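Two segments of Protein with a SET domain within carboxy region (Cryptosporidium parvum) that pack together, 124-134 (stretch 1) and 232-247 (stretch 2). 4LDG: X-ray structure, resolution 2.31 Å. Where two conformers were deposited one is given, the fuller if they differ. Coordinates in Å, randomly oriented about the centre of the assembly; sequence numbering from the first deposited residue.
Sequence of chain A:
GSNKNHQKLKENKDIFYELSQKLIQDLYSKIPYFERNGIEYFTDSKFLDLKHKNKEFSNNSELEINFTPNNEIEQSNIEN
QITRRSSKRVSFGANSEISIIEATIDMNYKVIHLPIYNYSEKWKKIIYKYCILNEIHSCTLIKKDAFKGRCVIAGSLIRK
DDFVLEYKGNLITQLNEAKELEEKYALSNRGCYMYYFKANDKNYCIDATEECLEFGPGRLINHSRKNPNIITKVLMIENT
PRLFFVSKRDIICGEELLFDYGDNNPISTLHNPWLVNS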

# COMPACT_ATOMS: atom_id res chain seq x y z
N LYS A 124 4.79 -6.65 14.41
CA LYS A 124 4.50 -6.25 13.03
C LYS A 124 3.06 -5.82 12.84
O LYS A 124 2.78 -4.83 12.14
CB LYS A 124 4.79 -7.38 12.06
CG LYS A 124 6.26 -7.72 11.88
CD LYS A 124 6.37 -9.05 11.15
CE LYS A 124 7.75 -9.21 10.55
NZ LYS A 124 7.98 -10.63 10.25
N LYS A 125 2.13 -6.58 13.44
CA LYS A 125 0.73 -6.22 13.41
C LYS A 125 0.50 -4.82 14.00
O LYS A 125 -0.25 -4.03 13.45
CB LYS A 125 -0.11 -7.24 14.18
CG LYS A 125 -1.61 -6.95 14.17
CD LYS A 125 -2.42 -7.86 15.08
CE LYS A 125 -3.91 -7.65 14.82
NZ LYS A 125 -4.83 -8.34 15.79
N ILE A 126 1.14 -4.52 15.12
CA ILE A 126 1.00 -3.21 15.72
C ILE A 126 1.43 -2.13 14.73
O ILE A 126 0.71 -1.16 14.50
CB ILE A 126 1.75 -3.13 17.07
CG1 ILE A 126 0.94 -3.92 18.11
CG2 ILE A 126 1.99 -1.69 17.51
CD1 ILE A 126 1.74 -4.45 19.28
N ILE A 127 2.57 -2.32 14.11
CA ILE A 127 3.07 -1.36 13.12
C ILE A 127 2.17 -1.23 11.88
O ILE A 127 1.89 -0.13 11.42
CB ILE A 127 4.52 -1.72 12.70
CG1 ILE A 127 5.45 -1.69 13.92
CG2 ILE A 127 5.04 -0.77 11.61
CD1 ILE A 127 5.57 -0.32 14.58
N TYR A 128 1.71 -2.35 11.34
CA TYR A 128 0.84 -2.33 10.18
C TYR A 128 -0.47 -1.59 10.45
O TYR A 128 -0.88 -0.71 9.69
CB TYR A 128 0.55 -3.78 9.74
CG TYR A 128 1.76 -4.52 9.18
CD1 TYR A 128 2.79 -3.84 8.56
CD2 TYR A 128 1.85 -5.89 9.27
CE1 TYR A 128 3.86 -4.52 8.03
CE2 TYR A 128 2.94 -6.57 8.76
CZ TYR A 128 3.93 -5.88 8.12
OH TYR A 128 5.04 -6.57 7.61
N LYS A 129 -1.10 -1.94 11.55
CA LYS A 129 -2.30 -1.27 12.02
C LYS A 129 -2.06 0.23 12.13
O LYS A 129 -2.86 1.04 11.65
CB LYS A 129 -2.73 -1.85 13.36
CG LYS A 129 -4.01 -1.25 13.91
CD LYS A 129 -4.65 -2.10 15.00
CE LYS A 129 -5.76 -1.31 15.65
NZ LYS A 129 -6.70 -2.11 16.50
N TYR A 130 -0.94 0.62 12.73
CA TYR A 130 -0.64 2.04 12.84
C TYR A 130 -0.49 2.69 11.47
O TYR A 130 -0.98 3.79 11.26
CB TYR A 130 0.62 2.27 13.69
CG TYR A 130 0.88 3.72 14.01
CD1 TYR A 130 0.36 4.32 15.17
CD2 TYR A 130 1.65 4.50 13.17
CE1 TYR A 130 0.61 5.64 15.48
CE2 TYR A 130 1.90 5.83 13.45
CZ TYR A 130 1.37 6.40 14.60
OH TYR A 130 1.61 7.73 14.87
N CYS A 131 0.23 2.06 10.55
CA CYS A 131 0.41 2.65 9.19
C CYS A 131 -0.92 2.75 8.42
O CYS A 131 -1.21 3.74 7.75
CB CYS A 131 1.39 1.84 8.37
SG CYS A 131 3.06 1.73 9.04
N ILE A 132 -1.74 1.72 8.55
CA ILE A 132 -3.03 1.73 7.87
C ILE A 132 -3.86 2.93 8.31
O ILE A 132 -4.40 3.66 7.49
CB ILE A 132 -3.82 0.44 8.10
CG1 ILE A 132 -3.16 -0.69 7.34
CG2 ILE A 132 -5.25 0.61 7.58
CD1 ILE A 132 -3.71 -2.06 7.66
N LEU A 133 -3.95 3.14 9.63
CA LEU A 133 -4.88 4.13 10.18
C LEU A 133 -4.34 5.56 10.16
O LEU A 133 -5.13 6.49 10.12
CB LEU A 133 -5.29 3.74 11.59
CG LEU A 133 -6.22 2.52 11.66
CD1 LEU A 133 -6.35 2.01 13.07
CD2 LEU A 133 -7.60 2.86 11.11
N ASN A 134 -3.03 5.73 10.18
CA ASN A 134 -2.44 7.08 10.11
C ASN A 134 -1.86 7.41 8.74
O ASN A 134 -1.13 8.36 8.60
CB ASN A 134 -1.35 7.23 11.19
CG ASN A 134 -1.93 7.10 12.57
OD1 ASN A 134 -2.72 7.95 12.99
ND2 ASN A 134 -1.57 6.04 13.28
N THR A 232 0.26 -9.76 -0.16
CA THR A 232 -0.83 -9.12 0.57
C THR A 232 -1.03 -9.68 1.97
O THR A 232 -0.62 -10.80 2.29
CB THR A 232 -2.15 -9.21 -0.20
OG1 THR A 232 -2.33 -10.55 -0.65
CG2 THR A 232 -2.13 -8.28 -1.40
N LYS A 233 -1.63 -8.86 2.81
CA LYS A 233 -2.01 -9.22 4.14
C LYS A 233 -3.31 -8.49 4.42
O LYS A 233 -3.65 -7.55 3.72
CB LYS A 233 -0.92 -8.83 5.14
CG LYS A 233 0.20 -9.84 5.14
CD LYS A 233 1.28 -9.50 6.14
CE LYS A 233 2.43 -10.52 6.13
NZ LYS A 233 2.02 -11.94 5.86
N VAL A 234 -4.04 -8.95 5.41
CA VAL A 234 -5.29 -8.31 5.81
C VAL A 234 -5.26 -8.10 7.32
O VAL A 234 -4.80 -8.96 8.05
CB VAL A 234 -6.54 -9.13 5.43
CG1 VAL A 234 -7.80 -8.50 6.03
CG2 VAL A 234 -6.71 -9.19 3.93
N LEU A 235 -5.73 -6.93 7.76
CA LEU A 235 -6.06 -6.68 9.15
C LEU A 235 -7.52 -6.35 9.24
O LEU A 235 -8.02 -5.50 8.48
CB LEU A 235 -5.29 -5.48 9.71
CG LEU A 235 -3.78 -5.62 9.96
CD1 LEU A 235 -3.27 -4.39 10.71
CD2 LEU A 235 -3.42 -6.89 10.72
N MET A 236 -8.20 -7.00 10.18
CA MET A 236 -9.56 -6.63 10.51
C MET A 236 -9.46 -5.48 11.49
O MET A 236 -8.89 -5.66 12.55
CB MET A 236 -10.31 -7.80 11.14
CG MET A 236 -10.35 -9.04 10.26
SD MET A 236 -11.16 -8.79 8.66
CE MET A 236 -12.84 -8.51 9.21
N ILE A 237 -9.98 -4.32 11.11
CA ILE A 237 -9.95 -3.12 11.93
C ILE A 237 -11.36 -2.60 11.97
O ILE A 237 -11.94 -2.35 10.92
CB ILE A 237 -9.02 -2.06 11.35
CG1 ILE A 237 -7.59 -2.51 11.51
CG2 ILE A 237 -9.24 -0.72 12.07
CD1 ILE A 237 -6.59 -1.69 10.73
N GLU A 238 -11.92 -2.46 13.16
CA GLU A 238 -13.27 -1.94 13.32
C GLU A 238 -14.27 -2.66 12.39
O GLU A 238 -15.11 -2.05 11.74
CB GLU A 238 -13.26 -0.41 13.14
CG GLU A 238 -12.55 0.32 14.28
CD GLU A 238 -12.39 1.82 14.05
OE1 GLU A 238 -11.34 2.25 13.49
OE2 GLU A 238 -13.30 2.58 14.47
N ASN A 239 -14.13 -3.99 12.35
CA ASN A 239 -15.06 -4.90 11.68
C ASN A 239 -14.93 -5.02 10.16
O ASN A 239 -15.71 -5.71 9.51
CB ASN A 239 -16.50 -4.56 12.06
CG ASN A 239 -16.91 -5.25 13.34
OD1 ASN A 239 -16.44 -4.89 14.42
ND2 ASN A 239 -17.76 -6.26 13.22
N THR A 240 -13.90 -4.36 9.63
CA THR A 240 -13.71 -4.12 8.20
C THR A 240 -12.32 -4.62 7.79
O THR A 240 -11.30 -4.25 8.40
CB THR A 240 -13.78 -2.61 7.97
OG1 THR A 240 -15.13 -2.19 8.18
CG2 THR A 240 -13.35 -2.21 6.56
N PRO A 241 -12.26 -5.51 6.80
CA PRO A 241 -10.94 -5.95 6.37
C PRO A 241 -10.25 -4.81 5.66
O PRO A 241 -10.90 -4.12 4.90
CB PRO A 241 -11.25 -7.06 5.37
CG PRO A 241 -12.57 -6.69 4.81
CD PRO A 241 -13.33 -6.07 5.96
N ARG A 242 -8.97 -4.63 5.95
CA ARG A 242 -8.10 -3.68 5.27
C ARG A 242 -6.99 -4.47 4.63
O ARG A 242 -6.18 -5.14 5.34
CB ARG A 242 -7.50 -2.68 6.26
CG ARG A 242 -8.54 -2.05 7.19
CD ARG A 242 -9.51 -1.17 6.44
NE ARG A 242 -8.80 -0.00 5.93
CZ ARG A 242 -8.69 1.17 6.55
NH1 ARG A 242 -9.26 1.37 7.74
NH2 ARG A 242 -7.98 2.13 5.99
N LEU A 243 -6.92 -4.37 3.29
CA LEU A 243 -6.00 -5.18 2.51
C LEU A 243 -4.81 -4.31 2.12
O LEU A 243 -4.99 -3.17 1.63
CB LEU A 243 -6.73 -5.70 1.26
CG LEU A 243 -5.99 -6.52 0.17
CD1 LEU A 243 -5.57 -7.89 0.70
CD2 LEU A 243 -6.89 -6.68 -1.05
N PHE A 244 -3.60 -4.85 2.32
CA PHE A 244 -2.39 -4.10 2.08
C PHE A 244 -1.24 -4.96 1.61
O PHE A 244 -1.23 -6.21 1.80
CB PHE A 244 -1.94 -3.28 3.33
CG PHE A 244 -1.59 -4.11 4.55
CD1 PHE A 244 -0.27 -4.35 4.90
CD2 PHE A 244 -2.57 -4.64 5.36
CE1 PHE A 244 0.05 -5.12 6.01
CE2 PHE A 244 -2.27 -5.41 6.47
CZ PHE A 244 -0.96 -5.65 6.80
N PHE A 245 -0.27 -4.27 1.00
CA PHE A 245 0.93 -4.91 0.48
C PHE A 245 2.08 -4.75 1.45
O PHE A 245 2.23 -3.70 2.08
CB PHE A 245 1.31 -4.25 -0.82
CG PHE A 245 0.36 -4.53 -1.94
CD1 PHE A 245 0.25 -5.80 -2.45
CD2 PHE A 245 -0.36 -3.50 -2.53
CE1 PHE A 245 -0.58 -6.05 -3.52
CE2 PHE A 245 -1.19 -3.74 -3.59
CZ PHE A 245 -1.30 -5.02 -4.08
N VAL A 246 2.87 -5.80 1.61
CA VAL A 246 4.17 -5.69 2.27
C VAL A 246 5.22 -6.27 1.36
O VAL A 246 4.92 -7.11 0.53
CB VAL A 246 4.19 -6.40 3.63
CG1 VAL A 246 3.14 -5.80 4.55
CG2 VAL A 246 3.95 -7.87 3.49
N SER A 247 6.45 -5.80 1.49
CA SER A 247 7.53 -6.25 0.64
C SER A 247 8.01 -7.64 1.04
O SER A 247 8.05 -7.97 2.21
CB SER A 247 8.70 -5.27 0.73
OG SER A 247 9.13 -5.17 2.08
O HOH W 1 -8.10 -3.89 15.22

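The helix 124-134 lies across one face of a β-hairpin whose strands, 232-237 and 240-247, are joined by a type I' turn from Ile-237 to Thr-240. Its axis runs at 76° to the first strand and 101° to the second, so the helix crosses both strands steeply. The two segments bury 563 Å² between them, and no direct hydrogen bond crosses the contact.

Ile-132 has the largest share, with 99 Å² covered. Its CA-to-CB bond points toward the hairpin, and its side chain reaches both strands: CD1 of Ile-132 lies 3.6 Å from CD2 of Phe-244 and 3.9 Å from CD1 of Leu-235, while its CG2 is 4.1 Å from CD1 of Ile-237. The same CG2 sits over one face of the Arg-242 guanidinium, 3.5 Å from NH2, a van der Waals contact over the face of the group that leaves NE and NH2 free for the hydrogen bonds they make elsewhere in the structure.

One turn earlier, Tyr-128 (80 Å²) also has its CA-to-CB bond directed toward the hairpin. CE1 of Phe-244 lies over one face of its ring, 3.7 Å from Tyr-128 CG; the two ring planes are inclined at 55°, with centroids 5.1 Å apart. Farther along the ring, Tyr-128 CZ approaches CG1 of Val-246 to 3.7 Å.

Leu-235 (76 Å²) answers from the first strand. Its CD1 packs 4.0 Å from CB of Tyr-128 and comes within 3.4 Å of the backbone N of Lys-129, close against the helix main chain. N of Lys-129 is already hydrogen-bonded to O of Lys-125 (2.9 Å), so the leucine methyl covers a satisfied polar group. At the margin, a water links the segments, accepting from NZ of Lys-129 (2.6 Å) and donating to O of Met-236 (3.3 Å).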